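Local atomic coordinates of 1,4-beta-N-Acetylmuramidase M1 (Streptomyces coelicolor, PDB entry 1JFX), a protein that hydrolyses the beta-1,4 linkages between N-acetylmuramic acid and N-acetylglucosamine in peptidoglycan, acting as a secreted bacteriolytic lysozyme. Residues A[29-34]-A[92-97]; A[66-71]-A[107-112]; A[177-182]-A[199-204]. All coordinates share one frame; numbering follows the deposited sequence.

Interaction 1. Residues A[29-34]-A[92-97]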
loop_
_atom_site.group_PDB
_atom_site.type_symbol
_atom_site.label_atom_id
_atom_site.label_comp_id
_atom_site.label_asym_id
_atom_site.label_seq_id
_atom_site.Cartn_x
_atom_site.Cartn_y
_atom_site.Cartn_z
ATOM N N PHE A 29 9.851 7.902 1.991
ATOM C CA PHE A 29 8.714 7.171 2.533
ATOM C C PHE A 29 8.839 5.663 2.389
ATOM O O PHE A 29 9.700 5.159 1.670
ATOM C CB PHE A 29 7.423 7.647 1.824
ATOM C CG PHE A 29 7.313 7.211 0.370
ATOM C CD1 PHE A 29 6.753 5.977 0.040
ATOM C CD2 PHE A 29 7.779 8.030 -0.661
ATOM C CE1 PHE A 29 6.662 5.564 -1.295
ATOM C CE2 PHE A 29 7.693 7.627 -1.995
ATOM C CZ PHE A 29 7.130 6.385 -2.311
ATOM N N ALA A 30 7.966 4.954 3.099
ATOM C CA ALA A 30 7.931 3.509 3.024
ATOM C C ALA A 30 6.583 2.946 3.452
ATOM O O ALA A 30 5.913 3.505 4.314
ATOM C CB ALA A 30 9.035 2.899 3.908
ATOM N N TYR A 31 6.187 1.851 2.810
ATOM C CA TYR A 31 4.997 1.119 3.221
ATOM C C TYR A 31 5.553 -0.201 3.747
ATOM O O TYR A 31 6.477 -0.777 3.171
ATOM C CB TYR A 31 4.014 0.920 2.072
ATOM C CG TYR A 31 2.983 2.032 2.047
ATOM C CD1 TYR A 31 2.040 2.162 3.079
ATOM C CD2 TYR A 31 2.953 2.961 1.004
ATOM C CE1 TYR A 31 1.088 3.191 3.066
ATOM C CE2 TYR A 31 2.008 3.987 0.987
ATOM C CZ TYR A 31 1.080 4.096 2.015
ATOM O OH TYR A 31 0.133 5.094 1.974
ATOM N N ILE A 32 4.989 -0.652 4.864
ATOM C CA ILE A 32 5.445 -1.845 5.579
ATOM C C ILE A 32 4.312 -2.861 5.750
ATOM O O ILE A 32 3.230 -2.508 6.212
ATOM C CB ILE A 32 5.942 -1.403 6.977
ATOM C CG1 ILE A 32 7.072 -0.382 6.804
ATOM C CG2 ILE A 32 6.378 -2.616 7.818
ATOM C CD1 ILE A 32 7.315 0.499 8.044
ATOM N N LYS A 33 4.551 -4.121 5.401
ATOM C CA LYS A 33 3.485 -5.099 5.542
ATOM C C LYS A 33 3.140 -5.332 7.008
ATOM O O LYS A 33 4.024 -5.536 7.843
ATOM C CB LYS A 33 3.876 -6.423 4.908
ATOM C CG LYS A 33 2.716 -7.428 4.872
ATOM C CD LYS A 33 3.054 -8.617 3.997
ATOM C CE LYS A 33 1.882 -9.575 3.908
ATOM N NZ LYS A 33 2.146 -10.581 2.830
ATOM N N ALA A 34 1.843 -5.301 7.294
ATOM C CA ALA A 34 1.349 -5.523 8.636
ATOM C C ALA A 34 0.579 -6.825 8.758
ATOM O O ALA A 34 0.978 -7.725 9.490
ATOM C CB ALA A 34 0.457 -4.363 9.063
ATOM N N THR A 92 3.084 9.501 9.326
ATOM C CA THR A 92 2.251 8.320 9.151
ATOM C C THR A 92 1.354 8.437 7.934
ATOM O O THR A 92 0.529 9.342 7.846
ATOM C CB THR A 92 1.381 8.095 10.388
ATOM O OG1 THR A 92 2.224 8.078 11.541
ATOM C CG2 THR A 92 0.643 6.755 10.296
ATOM N N LEU A 93 1.536 7.524 6.988
ATOM C CA LEU A 93 0.720 7.535 5.776
ATOM C C LEU A 93 -0.586 6.778 5.976
ATOM O O LEU A 93 -0.705 5.948 6.878
ATOM C CB LEU A 93 1.488 6.868 4.629
ATOM C CG LEU A 93 2.701 7.636 4.094
ATOM C CD1 LEU A 93 3.571 6.722 3.225
ATOM C CD2 LEU A 93 2.226 8.859 3.319
ATOM N N PRO A 94 -1.596 7.068 5.137
ATOM C CA PRO A 94 -2.858 6.343 5.270
ATOM C C PRO A 94 -2.557 4.884 4.874
ATOM O O PRO A 94 -1.682 4.630 4.036
ATOM C CB PRO A 94 -3.782 7.048 4.267
ATOM C CG PRO A 94 -2.831 7.641 3.252
ATOM C CD PRO A 94 -1.680 8.116 4.103
ATOM N N GLY A 95 -3.268 3.943 5.486
ATOM C CA GLY A 95 -3.054 2.532 5.196
ATOM C C GLY A 95 -3.340 2.129 3.766
ATOM O O GLY A 95 -4.059 2.814 3.045
ATOM N N VAL A 96 -2.788 0.985 3.383
ATOM C CA VAL A 96 -2.921 0.447 2.039
ATOM C C VAL A 96 -3.636 -0.886 1.978
ATOM O O VAL A 96 -3.379 -1.767 2.791
ATOM C CB VAL A 96 -1.523 0.257 1.402
ATOM C CG1 VAL A 96 -1.594 -0.648 0.164
ATOM C CG2 VAL A 96 -0.968 1.621 0.972
ATOM N N LEU A 97 -4.543 -1.007 1.011
ATOM C CA LEU A 97 -5.248 -2.258 0.752
ATOM C C LEU A 97 -4.499 -2.847 -0.438
ATOM O O LEU A 97 -4.582 -2.319 -1.539
ATOM C CB LEU A 97 -6.713 -2.007 0.364
ATOM C CG LEU A 97 -7.432 -3.249 -0.189
ATOM C CD1 LEU A 97 -7.477 -4.362 0.869
ATOM C CD2 LEU A 97 -8.840 -2.882 -0.649
#
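Tyr31 and Val96 mark the closest backbone approach, their CA atoms 8.0 Å apart, too far for strand pairing; the touching parts run within 31° of each other, and side chains fill the gap. Tyr31 leaves strand 29-36 toward the 92-97 segment and is held on three sides. The methyl CG2 of Val96 sits over one ring face, 3.5 Å from the centroid and close to CE1 and CZ, a CH-pi contact. With CG of Leu93 anti to its carbonyl carbon (chi1 -69°), Leu93 CD1 reaches the opposite face at 4.1 Å from the centroid of the Tyr31 ring; both methyls are offset toward the rim. Leu93 CD1 meets CB of Phe29 at 4.2 Å. At the ring edge OH of Tyr31 donates to the carbonyl O of Pro94 over 2.8 Å; this acceptor lies in the ring plane and the donor in the carbonyl plane, C=O...donor angle 158°. The two methyls and the bond restrict rotation of the ring, and the bond gives its buried hydroxyl a partner. Strand 58-64 intervenes between 29-36 and 96-98 in the largely parallel sheet of the barrel, so the contact spans the barrel interior, near the predicted active-site residues Asp9 and Asp98. Trp161 of strand 160-163 and Phe181 of strand 181-185 meet the Tyr31 ring inside the barrel, while Val136 of strand 136-139 packs against Tyr31, Pro94 and Val96.

Interaction 2. Residues A[66-71]-A[107-112]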
loop_
_atom_site.group_PDB
_atom_site.type_symbol
_atom_site.label_atom_id
_atom_site.label_comp_id
_atom_site.label_asym_id
_atom_site.label_seq_id
_atom_site.Cartn_x
_atom_site.Cartn_y
_atom_site.Cartn_z
ATOM N N ARG A 66 -7.341 -11.054 1.347
ATOM C CA ARG A 66 -7.704 -12.410 0.932
ATOM C C ARG A 66 -9.234 -12.318 0.960
ATOM O O ARG A 66 -9.887 -12.763 1.911
ATOM C CB ARG A 66 -7.202 -13.463 1.919
ATOM C CG ARG A 66 -5.672 -13.581 1.979
ATOM C CD ARG A 66 -5.048 -14.026 0.648
ATOM N NE ARG A 66 -3.662 -14.427 0.880
ATOM C CZ ARG A 66 -3.265 -15.688 0.985
ATOM N NH1 ARG A 66 -4.152 -16.676 0.862
ATOM N NH2 ARG A 66 -1.993 -15.966 1.249
ATOM N N PRO A 67 -9.827 -11.732 -0.087
ATOM C CA PRO A 67 -11.281 -11.570 -0.161
ATOM C C PRO A 67 -12.135 -12.826 0.002
ATOM O O PRO A 67 -13.319 -12.724 0.301
ATOM C CB PRO A 67 -11.479 -10.872 -1.512
ATOM C CG PRO A 67 -10.244 -10.029 -1.628
ATOM C CD PRO A 67 -9.166 -11.025 -1.203
ATOM N N ASN A 68 -11.546 -14.002 -0.202
ATOM C CA ASN A 68 -12.282 -15.261 -0.057
ATOM C C ASN A 68 -12.458 -15.638 1.410
ATOM O O ASN A 68 -13.372 -16.379 1.753
ATOM C CB ASN A 68 -11.498 -16.408 -0.697
ATOM C CG ASN A 68 -10.111 -16.564 -0.083
ATOM O OD1 ASN A 68 -9.250 -15.712 -0.275
ATOM N ND2 ASN A 68 -9.897 -17.642 0.682
ATOM N N ALA A 69 -11.576 -15.121 2.264
ATOM C CA ALA A 69 -11.551 -15.490 3.673
ATOM C C ALA A 69 -12.514 -14.828 4.646
ATOM O O ALA A 69 -12.818 -15.407 5.689
ATOM C CB ALA A 69 -10.118 -15.338 4.202
ATOM N N SER A 70 -12.982 -13.633 4.321
ATOM C CA SER A 70 -13.907 -12.905 5.186
ATOM C C SER A 70 -14.329 -11.670 4.414
ATOM O O SER A 70 -13.805 -11.410 3.334
ATOM C CB SER A 70 -13.221 -12.480 6.488
ATOM O OG SER A 70 -12.261 -11.464 6.238
ATOM N N SER A 71 -15.266 -10.911 4.964
ATOM C CA SER A 71 -15.760 -9.707 4.303
ATOM C C SER A 71 -14.739 -8.576 4.314
ATOM O O SER A 71 -13.758 -8.621 5.057
ATOM C CB SER A 71 -17.032 -9.216 4.997
ATOM O OG SER A 71 -16.719 -8.677 6.283
ATOM N N MET A 107 -7.779 -16.365 -9.262
ATOM C CA MET A 107 -7.186 -15.040 -9.164
ATOM C C MET A 107 -8.102 -13.968 -8.597
ATOM O O MET A 107 -7.614 -13.043 -7.936
ATOM C CB MET A 107 -6.591 -14.595 -10.505
ATOM C CG MET A 107 -7.561 -14.162 -11.564
ATOM S SD MET A 107 -6.686 -13.379 -12.978
ATOM C CE MET A 107 -6.548 -11.723 -12.477
ATOM N N CYS A 108 -9.411 -14.086 -8.830
ATOM C CA CYS A 108 -10.354 -13.105 -8.290
ATOM C C CYS A 108 -11.050 -13.590 -7.012
ATOM O O CYS A 108 -12.138 -13.123 -6.651
ATOM C CB CYS A 108 -11.385 -12.703 -9.340
ATOM S SG CYS A 108 -10.673 -11.967 -10.850
ATOM N N TYR A 109 -10.418 -14.562 -6.363
ATOM C CA TYR A 109 -10.866 -15.061 -5.079
ATOM C C TYR A 109 -12.263 -15.651 -4.987
ATOM O O TYR A 109 -12.843 -15.704 -3.904
ATOM C CB TYR A 109 -10.709 -13.923 -4.061
ATOM C CG TYR A 109 -9.276 -13.446 -3.890
ATOM C CD1 TYR A 109 -8.411 -14.098 -3.011
ATOM C CD2 TYR A 109 -8.788 -12.348 -4.602
ATOM C CE1 TYR A 109 -7.097 -13.671 -2.836
ATOM C CE2 TYR A 109 -7.465 -11.907 -4.432
ATOM C CZ TYR A 109 -6.632 -12.576 -3.549
ATOM O OH TYR A 109 -5.333 -12.155 -3.376
ATOM N N GLY A 110 -12.803 -16.096 -6.111
ATOM C CA GLY A 110 -14.126 -16.694 -6.094
ATOM C C GLY A 110 -15.262 -15.696 -6.022
ATOM O O GLY A 110 -16.411 -16.077 -5.825
ATOM N N LEU A 111 -14.948 -14.414 -6.157
ATOM C CA LEU A 111 -15.986 -13.397 -6.131
ATOM C C LEU A 111 -16.305 -12.901 -7.538
ATOM O O LEU A 111 -15.408 -12.762 -8.373
ATOM C CB LEU A 111 -15.543 -12.208 -5.263
ATOM C CG LEU A 111 -15.279 -12.493 -3.785
ATOM C CD1 LEU A 111 -15.014 -11.170 -3.059
ATOM C CD2 LEU A 111 -16.475 -13.197 -3.167
ATOM N N SER A 112 -17.583 -12.649 -7.809
ATOM C CA SER A 112 -17.977 -12.101 -9.102
ATOM C C SER A 112 -17.453 -10.668 -9.099
ATOM O O SER A 112 -16.995 -10.175 -8.058
ATOM C CB SER A 112 -19.504 -12.083 -9.263
ATOM O OG SER A 112 -20.123 -11.248 -8.293
#
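Pro67 sets its CD over the face of Tyr109, and CH-pi and apolar packing carry this meeting of two loops. CD of Pro67 stands over the centre of the Tyr109 ring, 3.4 Å from the centroid and only 4° off the ring normal, so that the methylene faces the pi cloud directly. CG of Tyr109, anti to its carbonyl carbon (chi1 -61°), sets the ring face against Pro67. Beside the ring contact, CB of Pro67 touches CD1 of Leu111 at 3.9 Å, so the proline bridges both side chains. The aliphatic part of Arg66 adds a looser touch, its CD lying 4.1 Å from CE1 of Tyr109.

One polar group, the Asn68 amide, meets the ring at its edge. OD1 of Asn68 lies 3.3 Å from CD1 of Tyr109, near the ring plane, and the amide plane runs nearly parallel to the ring, 7° apart, but displaced from it. Other polar ends have partners beyond the two loops: the hydroxyl of Tyr109 is hydrogen-bonded to the backbone O of Glu100, and the guanidinium of Arg66 forms a salt bridge with Glu36.

Ala69 N bonds to Arg66 O, and a type I' turn from Cys108 to Leu111, closed by Leu111 N to Cys108 O at 3.1 Å, presents Tyr109 and Leu111 to the proline. The loops follow barrel strands 58-64 and 96-98, on the end of the barrel where the predicted active-site residues Asp98 and Glu100 lie; Ser71 and Ser112 N-cap helices 72-81 and 113-131. Trp119 touches both Pro67 and Leu111, and the Cys108-Cys147 disulfide ties the turn to helix 141-148.

Interaction 3. Residues A[177-182]-A[199-204]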
loop_
_atom_site.group_PDB
_atom_site.type_symbol
_atom_site.label_atom_id
_atom_site.label_comp_id
_atom_site.label_asym_id
_atom_site.label_seq_id
_atom_site.Cartn_x
_atom_site.Cartn_y
_atom_site.Cartn_z
ATOM N N PRO A 177 -8.066 8.353 -11.744
ATOM C CA PRO A 177 -7.730 9.608 -12.422
ATOM C C PRO A 177 -6.239 9.824 -12.663
ATOM O O PRO A 177 -5.846 10.596 -13.536
ATOM C CB PRO A 177 -8.333 10.668 -11.506
ATOM C CG PRO A 177 -8.156 10.038 -10.135
ATOM C CD PRO A 177 -8.583 8.602 -10.384
ATOM N N THR A 178 -5.422 9.145 -11.866
ATOM C CA THR A 178 -3.974 9.241 -11.961
ATOM C C THR A 178 -3.414 8.269 -10.931
ATOM O O THR A 178 -4.178 7.601 -10.225
ATOM C CB THR A 178 -3.468 10.677 -11.607
ATOM O OG1 THR A 178 -2.075 10.777 -11.906
ATOM C CG2 THR A 178 -3.685 10.996 -10.124
ATOM N N TRP A 179 -2.092 8.164 -10.856
ATOM C CA TRP A 179 -1.497 7.305 -9.843
ATOM C C TRP A 179 -0.898 8.210 -8.775
ATOM O O TRP A 179 -0.462 9.324 -9.068
ATOM C CB TRP A 179 -0.401 6.402 -10.433
ATOM C CG TRP A 179 0.703 7.129 -11.134
ATOM C CD1 TRP A 179 0.724 7.518 -12.439
ATOM C CD2 TRP A 179 1.971 7.513 -10.577
ATOM N NE1 TRP A 179 1.925 8.117 -12.736
ATOM C CE2 TRP A 179 2.712 8.127 -11.613
ATOM C CE3 TRP A 179 2.552 7.392 -9.303
ATOM C CZ2 TRP A 179 4.003 8.619 -11.421
ATOM C CZ3 TRP A 179 3.838 7.882 -9.113
ATOM C CH2 TRP A 179 4.548 8.487 -10.163
ATOM N N THR A 180 -0.896 7.724 -7.532
ATOM C CA THR A 180 -0.334 8.458 -6.402
ATOM C C THR A 180 1.036 7.857 -6.058
ATOM O O THR A 180 1.998 8.588 -5.837
ATOM C CB THR A 180 -1.296 8.402 -5.198
ATOM O OG1 THR A 180 -2.494 9.118 -5.535
ATOM C CG2 THR A 180 -0.664 9.050 -3.958
ATOM N N PHE A 181 1.116 6.529 -6.017
ATOM C CA PHE A 181 2.393 5.838 -5.789
ATOM C C PHE A 181 2.552 4.872 -6.949
ATOM O O PHE A 181 1.560 4.417 -7.530
ATOM C CB PHE A 181 2.388 5.038 -4.480
ATOM C CG PHE A 181 2.377 5.892 -3.249
ATOM C CD1 PHE A 181 3.548 6.496 -2.800
ATOM C CD2 PHE A 181 1.208 6.076 -2.533
ATOM C CE1 PHE A 181 3.554 7.266 -1.649
ATOM C CE2 PHE A 181 1.203 6.851 -1.369
ATOM C CZ PHE A 181 2.367 7.444 -0.928
ATOM N N TRP A 182 3.798 4.549 -7.287
ATOM C CA TRP A 182 4.052 3.614 -8.372
ATOM C C TRP A 182 5.236 2.723 -8.008
ATOM O O TRP A 182 6.344 3.206 -7.773
ATOM C CB TRP A 182 4.319 4.389 -9.671
ATOM C CG TRP A 182 4.951 3.609 -10.795
ATOM C CD1 TRP A 182 4.788 2.279 -11.093
ATOM C CD2 TRP A 182 5.856 4.135 -11.772
ATOM N NE1 TRP A 182 5.548 1.954 -12.205
ATOM C CE2 TRP A 182 6.209 3.075 -12.635
ATOM C CE3 TRP A 182 6.406 5.405 -11.998
ATOM C CZ2 TRP A 182 7.092 3.247 -13.707
ATOM C CZ3 TRP A 182 7.280 5.575 -13.063
ATOM C CH2 TRP A 182 7.616 4.497 -13.901
ATOM N N ARG A 199 10.911 -0.745 -5.037
ATOM C CA ARG A 199 11.112 0.704 -5.081
ATOM C C ARG A 199 9.874 1.386 -5.631
ATOM O O ARG A 199 9.256 0.920 -6.598
ATOM C CB ARG A 199 12.333 1.070 -5.933
ATOM C CG ARG A 199 13.650 0.513 -5.377
ATOM C CD ARG A 199 14.865 1.196 -6.001
ATOM N NE ARG A 199 14.846 2.632 -5.734
ATOM C CZ ARG A 199 15.771 3.485 -6.164
ATOM N NH1 ARG A 199 16.797 3.040 -6.878
ATOM N NH2 ARG A 199 15.655 4.789 -5.902
ATOM N N ASN A 200 9.532 2.510 -5.013
ATOM C CA ASN A 200 8.345 3.280 -5.376
ATOM C C ASN A 200 8.649 4.737 -5.613
ATOM O O ASN A 200 9.590 5.299 -5.030
ATOM C CB ASN A 200 7.339 3.217 -4.235
ATOM C CG ASN A 200 6.926 1.813 -3.930
ATOM O OD1 ASN A 200 6.205 1.196 -4.705
ATOM N ND2 ASN A 200 7.408 1.278 -2.811
ATOM N N LYS A 201 7.827 5.345 -6.464
ATOM C CA LYS A 201 7.913 6.772 -6.742
ATOM C C LYS A 201 6.573 7.369 -6.269
ATOM O O LYS A 201 5.529 6.705 -6.338
ATOM C CB LYS A 201 8.074 7.004 -8.251
ATOM C CG LYS A 201 8.154 8.467 -8.649
ATOM C CD LYS A 201 8.498 8.585 -10.128
ATOM C CE LYS A 201 8.278 9.994 -10.661
ATOM N NZ LYS A 201 9.185 11.012 -10.045
ATOM N N PHE A 202 6.613 8.597 -5.749
ATOM C CA PHE A 202 5.398 9.296 -5.317
ATOM C C PHE A 202 5.122 10.365 -6.373
ATOM O O PHE A 202 6.041 11.072 -6.789
ATOM C CB PHE A 202 5.604 9.953 -3.947
ATOM C CG PHE A 202 4.508 10.915 -3.561
ATOM C CD1 PHE A 202 3.252 10.448 -3.157
ATOM C CD2 PHE A 202 4.731 12.292 -3.606
ATOM C CE1 PHE A 202 2.226 11.344 -2.798
ATOM C CE2 PHE A 202 3.714 13.198 -3.249
ATOM C CZ PHE A 202 2.461 12.719 -2.845
ATOM N N ASN A 203 3.867 10.489 -6.799
ATOM C CA ASN A 203 3.521 11.449 -7.844
ATOM C C ASN A 203 3.256 12.829 -7.261
ATOM O O ASN A 203 2.108 13.259 -7.140
ATOM C CB ASN A 203 2.294 10.948 -8.614
ATOM C CG ASN A 203 2.155 11.594 -9.984
ATOM O OD1 ASN A 203 2.960 12.440 -10.366
ATOM N ND2 ASN A 203 1.131 11.193 -10.727
ATOM N N GLY A 204 4.328 13.528 -6.908
ATOM C CA GLY A 204 4.167 14.851 -6.331
ATOM C C GLY A 204 5.367 15.294 -5.520
ATOM O O GLY A 204 6.344 14.564 -5.362
#
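Trp182 and Lys201 form an antiparallel hydrogen-bonded pair, with Trp182 N bonded to Lys201 O and Lys201 N to Trp182 O, each at 2.9 Å. Next to it, Phe181 and Phe202 are a non-hydrogen-bonded pair. Beyond the strand, Asn203 N still donates to Thr180 O at 2.8 Å, extending the pairing into the loop; Asn203 there centres an inverse gamma turn. Its side chain supplies another bond: ND2 reaches Trp179 O over 3.0 Å, with the acceptor in the amide plane and an N-H...acceptor angle of 160°. CG anti to the backbone N (chi1 -160°) places the amide against the Trp179 indole, with ND2 at Trp179 O.

This antiparallel join lets strand 196-202, which also pairs antiparallel with strand 6-10, bridge 181-185 to the first strand and close the otherwise largely parallel barrel of this GH25 lysozyme. Asn200 lies beside the predicted active site, its ND2 hydrogen-bonded to the predicted active-site Asp9 and its OD1 to Trp161.

Aromatic packing flanks the backbone bonds. The amide of Asn203 stacks on the Trp179 indole, the planes 17° apart, and CB of Asn203 stands 3.6 Å from the centroid of the six-membered ring in a CH-pi contact. CB of Trp182 lies over the opposite face, offset toward the rim, while in the aliphatic chain of Lys201 CG lies 3.9 Å from CH2 of Trp179. On the other side of the sheet, the rings of Phe181 and Phe202 meet obliquely, CE1 of Phe181 being 3.5 Å from CD1 of Phe202, and both side chains also touch helix 206-214.

From the N terminus, the chain opens interaction 1 at strand 29-34 and interaction 2 at 66-71; interaction 1 then closes at 92-97, before interaction 2 closes at 107-112, so the two cross. Interaction 3 follows in series, joining 177-182 to 199-204 across a short span rich in strand. Interactions 1 and 3 touch inside the barrel: the ring of Phe29 meets Phe181, Phe202 and Asn200, which connects the early strands with the closing ones. Interaction 2 stands apart, its centre 22 Å from that of interaction 1, and joins the stretches leading into helices 72-81 and 113-131.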